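Long-range contacts in enterochelin esterase (Salmonella enterica subsp. enterica serovar Typhimurium, PDB 3MGA), which probably hydrolyses the ester backbone of ferric enterobactin (enterochelin), the catecholate siderophore of enteric bacteria, to release its iron: residues R92-F97 against G382-C387; A131-L136 against A148-E153. All coordinates share one frame; numbering follows the deposited sequence.

Contact 1. Residues R92-F97 against G382-C387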
loop_
_atom_site.group_PDB
_atom_site.type_symbol
_atom_site.label_atom_id
_atom_site.label_comp_id
_atom_site.label_asym_id
_atom_site.label_seq_id
_atom_site.Cartn_x
_atom_site.Cartn_y
_atom_site.Cartn_z
ATOM N N ARG A 92 -4.237 -8.944 7.610
ATOM C CA ARG A 92 -4.697 -8.896 6.234
ATOM C C ARG A 92 -3.473 -8.658 5.372
ATOM O O ARG A 92 -2.593 -7.883 5.745
ATOM C CB ARG A 92 -5.728 -7.786 6.058
ATOM C CG ARG A 92 -6.108 -7.423 4.623
ATOM C CD ARG A 92 -7.546 -6.826 4.621
ATOM N NE ARG A 92 -7.650 -5.728 5.565
ATOM C CZ ARG A 92 -8.768 -5.300 6.132
ATOM N NH1 ARG A 92 -9.935 -5.893 5.909
ATOM N NH2 ARG A 92 -8.701 -4.279 6.971
ATOM N N GLY A 93 -3.398 -9.338 4.237
ATOM C CA GLY A 93 -2.258 -9.161 3.358
ATOM C C GLY A 93 -2.328 -9.911 2.050
ATOM O O GLY A 93 -3.156 -10.796 1.873
ATOM N N SER A 94 -1.439 -9.534 1.139
ATOM C CA SER A 94 -1.348 -10.132 -0.177
ATOM C C SER A 94 -0.393 -11.297 -0.141
ATOM O O SER A 94 0.473 -11.384 0.744
ATOM C CB SER A 94 -0.791 -9.123 -1.180
ATOM O OG SER A 94 -1.550 -7.937 -1.200
ATOM N N TYR A 95 -0.543 -12.197 -1.105
ATOM C CA TYR A 95 0.366 -13.328 -1.212
ATOM C C TYR A 95 0.338 -13.832 -2.642
ATOM O O TYR A 95 -0.557 -13.483 -3.419
ATOM C CB TYR A 95 0.003 -14.458 -0.235
ATOM C CG TYR A 95 -1.270 -15.193 -0.589
ATOM C CD1 TYR A 95 -2.512 -14.694 -0.226
ATOM C CD2 TYR A 95 -1.226 -16.395 -1.285
ATOM C CE1 TYR A 95 -3.683 -15.373 -0.560
ATOM C CE2 TYR A 95 -2.384 -17.077 -1.614
ATOM C CZ TYR A 95 -3.608 -16.563 -1.258
ATOM O OH TYR A 95 -4.756 -17.250 -1.594
ATOM N N CYS A 96 1.333 -14.639 -2.983
ATOM C CA CYS A 96 1.425 -15.222 -4.305
ATOM C C CYS A 96 2.296 -16.453 -4.174
ATOM O O CYS A 96 3.028 -16.579 -3.195
ATOM C CB CYS A 96 2.015 -14.215 -5.315
ATOM S SG CYS A 96 3.681 -13.577 -4.930
ATOM N N PHE A 97 2.182 -17.387 -5.111
ATOM C CA PHE A 97 3.026 -18.573 -5.066
ATOM C C PHE A 97 4.021 -18.493 -6.209
ATOM O O PHE A 97 3.781 -17.800 -7.197
ATOM C CB PHE A 97 2.226 -19.880 -5.186
ATOM C CG PHE A 97 1.030 -19.963 -4.279
ATOM C CD1 PHE A 97 1.128 -19.633 -2.933
ATOM C CD2 PHE A 97 -0.177 -20.471 -4.755
ATOM C CE1 PHE A 97 0.018 -19.733 -2.093
ATOM C CE2 PHE A 97 -1.280 -20.588 -3.920
ATOM C CZ PHE A 97 -1.183 -20.218 -2.587
ATOM N N GLY A 382 1.522 -5.314 6.601
ATOM C CA GLY A 382 2.796 -4.724 6.191
ATOM C C GLY A 382 2.820 -3.714 5.058
ATOM O O GLY A 382 1.917 -2.893 4.911
ATOM N N HIS A 383 3.904 -3.765 4.285
ATOM C CA HIS A 383 4.139 -2.883 3.140
ATOM C C HIS A 383 3.259 -3.482 2.041
ATOM O O HIS A 383 3.744 -4.039 1.056
ATOM C CB HIS A 383 5.629 -2.942 2.792
ATOM C CG HIS A 383 6.118 -1.794 1.972
ATOM N ND1 HIS A 383 6.482 -0.590 2.535
ATOM C CD2 HIS A 383 6.339 -1.672 0.643
ATOM C CE1 HIS A 383 6.886 0.232 1.585
ATOM N NE2 HIS A 383 6.817 -0.402 0.428
ATOM N N ASP A 384 1.952 -3.319 2.207
ATOM C CA ASP A 384 0.992 -4.003 1.363
ATOM C C ASP A 384 -0.176 -3.109 0.917
ATOM O O ASP A 384 -0.880 -2.557 1.749
ATOM C CB ASP A 384 0.497 -5.161 2.247
ATOM C CG ASP A 384 -0.220 -6.251 1.493
ATOM O OD1 ASP A 384 -0.880 -6.007 0.462
ATOM O OD2 ASP A 384 -0.140 -7.384 1.999
ATOM N N ALA A 385 -0.383 -2.977 -0.392
ATOM C CA ALA A 385 -1.492 -2.141 -0.930
ATOM C C ALA A 385 -2.907 -2.650 -0.557
ATOM O O ALA A 385 -3.863 -1.888 -0.580
ATOM C CB ALA A 385 -1.366 -1.966 -2.440
ATOM N N LEU A 386 -3.043 -3.929 -0.231
ATOM C CA LEU A 386 -4.335 -4.451 0.192
ATOM C C LEU A 386 -4.734 -3.773 1.513
ATOM O O LEU A 386 -5.900 -3.459 1.727
ATOM C CB LEU A 386 -4.281 -5.959 0.364
ATOM C CG LEU A 386 -5.574 -6.652 0.793
ATOM C CD1 LEU A 386 -6.576 -6.600 -0.326
ATOM C CD2 LEU A 386 -5.282 -8.094 1.183
ATOM N N CYS A 387 -3.761 -3.531 2.386
ATOM C CA CYS A 387 -4.019 -2.858 3.660
ATOM C C CYS A 387 -4.145 -1.366 3.439
ATOM O O CYS A 387 -5.051 -0.719 3.991
ATOM C CB CYS A 387 -2.893 -3.104 4.674
ATOM S SG CYS A 387 -2.594 -4.829 5.096
HETATM O O HOH W 1 -0.089 -7.271 4.977
#

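Contact 2. Residues A131-L136 against A148-E153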
loop_
_atom_site.group_PDB
_atom_site.type_symbol
_atom_site.label_atom_id
_atom_site.label_comp_id
_atom_site.label_asym_id
_atom_site.label_seq_id
_atom_site.Cartn_x
_atom_site.Cartn_y
_atom_site.Cartn_z
ATOM N N ALA A 131 6.189 -15.550 -10.216
ATOM C CA ALA A 131 5.099 -15.616 -9.245
ATOM C C ALA A 131 3.717 -15.514 -9.880
ATOM O O ALA A 131 3.541 -14.862 -10.902
ATOM C CB ALA A 131 5.266 -14.527 -8.198
ATOM N N ILE A 132 2.740 -16.169 -9.252
ATOM C CA ILE A 132 1.365 -16.179 -9.732
ATOM C C ILE A 132 0.379 -16.033 -8.574
ATOM O O ILE A 132 0.711 -16.313 -7.419
ATOM C CB ILE A 132 1.034 -17.501 -10.469
ATOM C CG1 ILE A 132 1.126 -18.697 -9.507
ATOM C CG2 ILE A 132 1.960 -17.706 -11.671
ATOM C CD1 ILE A 132 0.868 -20.044 -10.167
ATOM N N ALA A 133 -0.832 -15.591 -8.898
ATOM C CA ALA A 133 -1.895 -15.459 -7.918
ATOM C C ALA A 133 -2.317 -16.864 -7.519
ATOM O O ALA A 133 -1.785 -17.841 -8.027
ATOM C CB ALA A 133 -3.066 -14.718 -8.503
ATOM N N ASP A 134 -3.273 -16.962 -6.603
ATOM C CA ASP A 134 -3.775 -18.253 -6.150
ATOM C C ASP A 134 -4.968 -18.615 -7.041
ATOM O O ASP A 134 -5.990 -17.948 -6.996
ATOM C CB ASP A 134 -4.166 -18.153 -4.674
ATOM C CG ASP A 134 -4.620 -19.479 -4.081
ATOM O OD1 ASP A 134 -4.854 -20.441 -4.826
ATOM O OD2 ASP A 134 -4.759 -19.547 -2.847
ATOM N N PRO A 135 -4.843 -19.682 -7.859
ATOM C CA PRO A 135 -5.939 -20.056 -8.771
ATOM C C PRO A 135 -7.237 -20.504 -8.072
ATOM O O PRO A 135 -8.277 -20.621 -8.715
ATOM C CB PRO A 135 -5.336 -21.195 -9.599
ATOM C CG PRO A 135 -4.264 -21.760 -8.759
ATOM C CD PRO A 135 -3.730 -20.649 -7.911
ATOM N N LEU A 136 -7.167 -20.745 -6.769
ATOM C CA LEU A 136 -8.334 -21.138 -5.996
ATOM C C LEU A 136 -9.077 -19.897 -5.479
ATOM O O LEU A 136 -10.256 -19.970 -5.148
ATOM C CB LEU A 136 -7.907 -21.990 -4.795
ATOM C CG LEU A 136 -7.151 -23.310 -5.002
ATOM C CD1 LEU A 136 -5.872 -23.138 -5.795
ATOM C CD2 LEU A 136 -6.831 -23.917 -3.644
ATOM N N ALA A 148 0.814 -11.038 -10.576
ATOM C CA ALA A 148 -0.504 -11.074 -9.958
ATOM C C ALA A 148 -0.375 -11.543 -8.501
ATOM O O ALA A 148 0.550 -12.274 -8.152
ATOM C CB ALA A 148 -1.434 -11.998 -10.740
ATOM N N VAL A 149 -1.305 -11.103 -7.664
ATOM C CA VAL A 149 -1.321 -11.460 -6.248
ATOM C C VAL A 149 -2.731 -11.828 -5.827
ATOM O O VAL A 149 -3.674 -11.639 -6.589
ATOM C CB VAL A 149 -0.845 -10.290 -5.368
ATOM C CG1 VAL A 149 0.638 -10.052 -5.564
ATOM C CG2 VAL A 149 -1.668 -9.026 -5.676
ATOM N N SER A 150 -2.869 -12.344 -4.609
ATOM C CA SER A 150 -4.173 -12.739 -4.079
ATOM C C SER A 150 -4.383 -12.184 -2.675
ATOM O O SER A 150 -3.432 -11.871 -1.982
ATOM C CB SER A 150 -4.309 -14.252 -4.117
ATOM O OG SER A 150 -4.171 -14.703 -5.457
ATOM N N ALA A 151 -5.643 -12.057 -2.274
ATOM C CA ALA A 151 -5.994 -11.481 -0.985
ATOM C C ALA A 151 -6.409 -12.505 0.070
ATOM O O ALA A 151 -7.192 -13.429 -0.197
ATOM C CB ALA A 151 -7.103 -10.465 -1.172
ATOM N N LEU A 152 -5.887 -12.298 1.277
ATOM C CA LEU A 152 -6.185 -13.136 2.429
ATOM C C LEU A 152 -6.487 -12.227 3.605
ATOM O O LEU A 152 -5.749 -11.270 3.864
ATOM C CB LEU A 152 -5.002 -14.049 2.764
ATOM C CG LEU A 152 -5.230 -15.034 3.919
ATOM C CD1 LEU A 152 -6.529 -15.808 3.749
ATOM C CD2 LEU A 152 -4.040 -15.989 4.050
ATOM N N GLU A 153 -7.567 -12.521 4.313
ATOM C CA GLU A 153 -7.963 -11.723 5.464
ATOM C C GLU A 153 -8.446 -12.603 6.607
ATOM O O GLU A 153 -9.272 -13.477 6.405
ATOM C CB GLU A 153 -9.108 -10.788 5.087
ATOM C CG GLU A 153 -8.862 -9.912 3.881
ATOM C CD GLU A 153 -9.954 -8.860 3.707
ATOM O OE1 GLU A 153 -9.805 -7.986 2.833
ATOM O OE2 GLU A 153 -10.946 -8.896 4.462
#

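Contact 1. Residues R92-F97 against G382-C387
A first torsion of -164° sets CG of D384 anti to its own backbone N and brings it toward S94, whose OG is anti to its carbonyl carbon and therefore lies beside its backbone N. Both donors of the serine meet both oxygens of the aspartate. S94 N donates to the syn lone pair of D384 OD2 over 2.7 Å, and S94 OG to D384 OD1 over 2.6 Å, on the syn side and 17° out of the carboxylate plane. From the anti side OD1 takes a second bond, 3.1 Å long, from L386 N, the capping bond of D384, the N-cap residue of helix 385-399. A water links D384 OD2 (3.0 Å) to R92 O and G382 N. Held by these bonds at the start of a helix, the buried carboxylate would be expected to favour its charged form. Beside it, L386 crosses the R92 side chain at about a right angle, CD2 lying 3.6 Å from R92 CG, while C387 SG packs 3.1 Å from R92 O. The guanidinium of R92 turns elsewhere, to P158 O. H383, next to the cap, bonds E353 and touches S289, which lies in a probable GxSxG nucleophile elbow, consistent with the histidine of an alpha/beta-hydrolase triad. Contact 1 joins the N-terminal E-set-like domain to the capped start of the helix that follows this histidine loop.

Contact 2. Residues A131-L136 against A148-E153
D134 N points almost straight at S150 OG, a hydrogen bond of 2.7 Å with an N-H...O angle of 174°. It is the one hydrogen bond between the 131-136 loop and strand 148-153. A first torsion of -59° places S150 OG anti to the carbonyl carbon, and the hydroxyl so placed also receives the methyl of A133, whose CB is 3.2 Å away, and CB of D134 at 3.5 Å. The same methyl also meets A148 CB at 3.9 Å, an apolar contact between two small side chains, and V149 O at 3.7 Å. The backbones come close here, CA of A133 being 4.4 Å from CA of V149.

The next shell fixes both partners of the central bond. S150 OG is also hydrogen-bonded to S140 OG, which ties the hydroxyl to strand 140-142. D134 has its CG anti to the backbone N and spends its carboxylate away from S150. OD1 accepts from L136 N over 3.0 Å, the donor lying 49° above the carboxylate plane, which closes an Asx turn across P135, and OD2 is held by a hydrogen bond from Y95 OH.

Further out, the loop leads from helix 117-127 to strand 140-142, one of the two edge strands of a four-stranded antiparallel sheet. Strand 148-153 lies between that strand and strand 92-100, bonding through its backbone to W141 on one side and to G93 and Y95 on the other. I132 and L136 reach W38 and W37 of strand 32-39, so the loop also packs against the second sheet of the N-terminal domain.

Contacts 1 and 2 lie with their centres about 10 Å apart and share the sheet in which strands 92-100 and 148-153 are neighbours; along the chain, contact 2 is nested within the loop closed by contact 1. They touch directly, through the Y95-D134 bond, 2.6 Å between OH and OD2, through F97 O, which probably accepts from I132 N at 2.8 Å, and through F97 CE2, packed 3.5 Å from D134 CG. The start of strand 92-100 meets the hydrolase domain, and its later residues meet the 131-136 loop. Contact 1 is the one beside the presumed catalytic histidine; there the L386 side chain also comes within about 4 Å of a bound di(hydroxyethyl)ether.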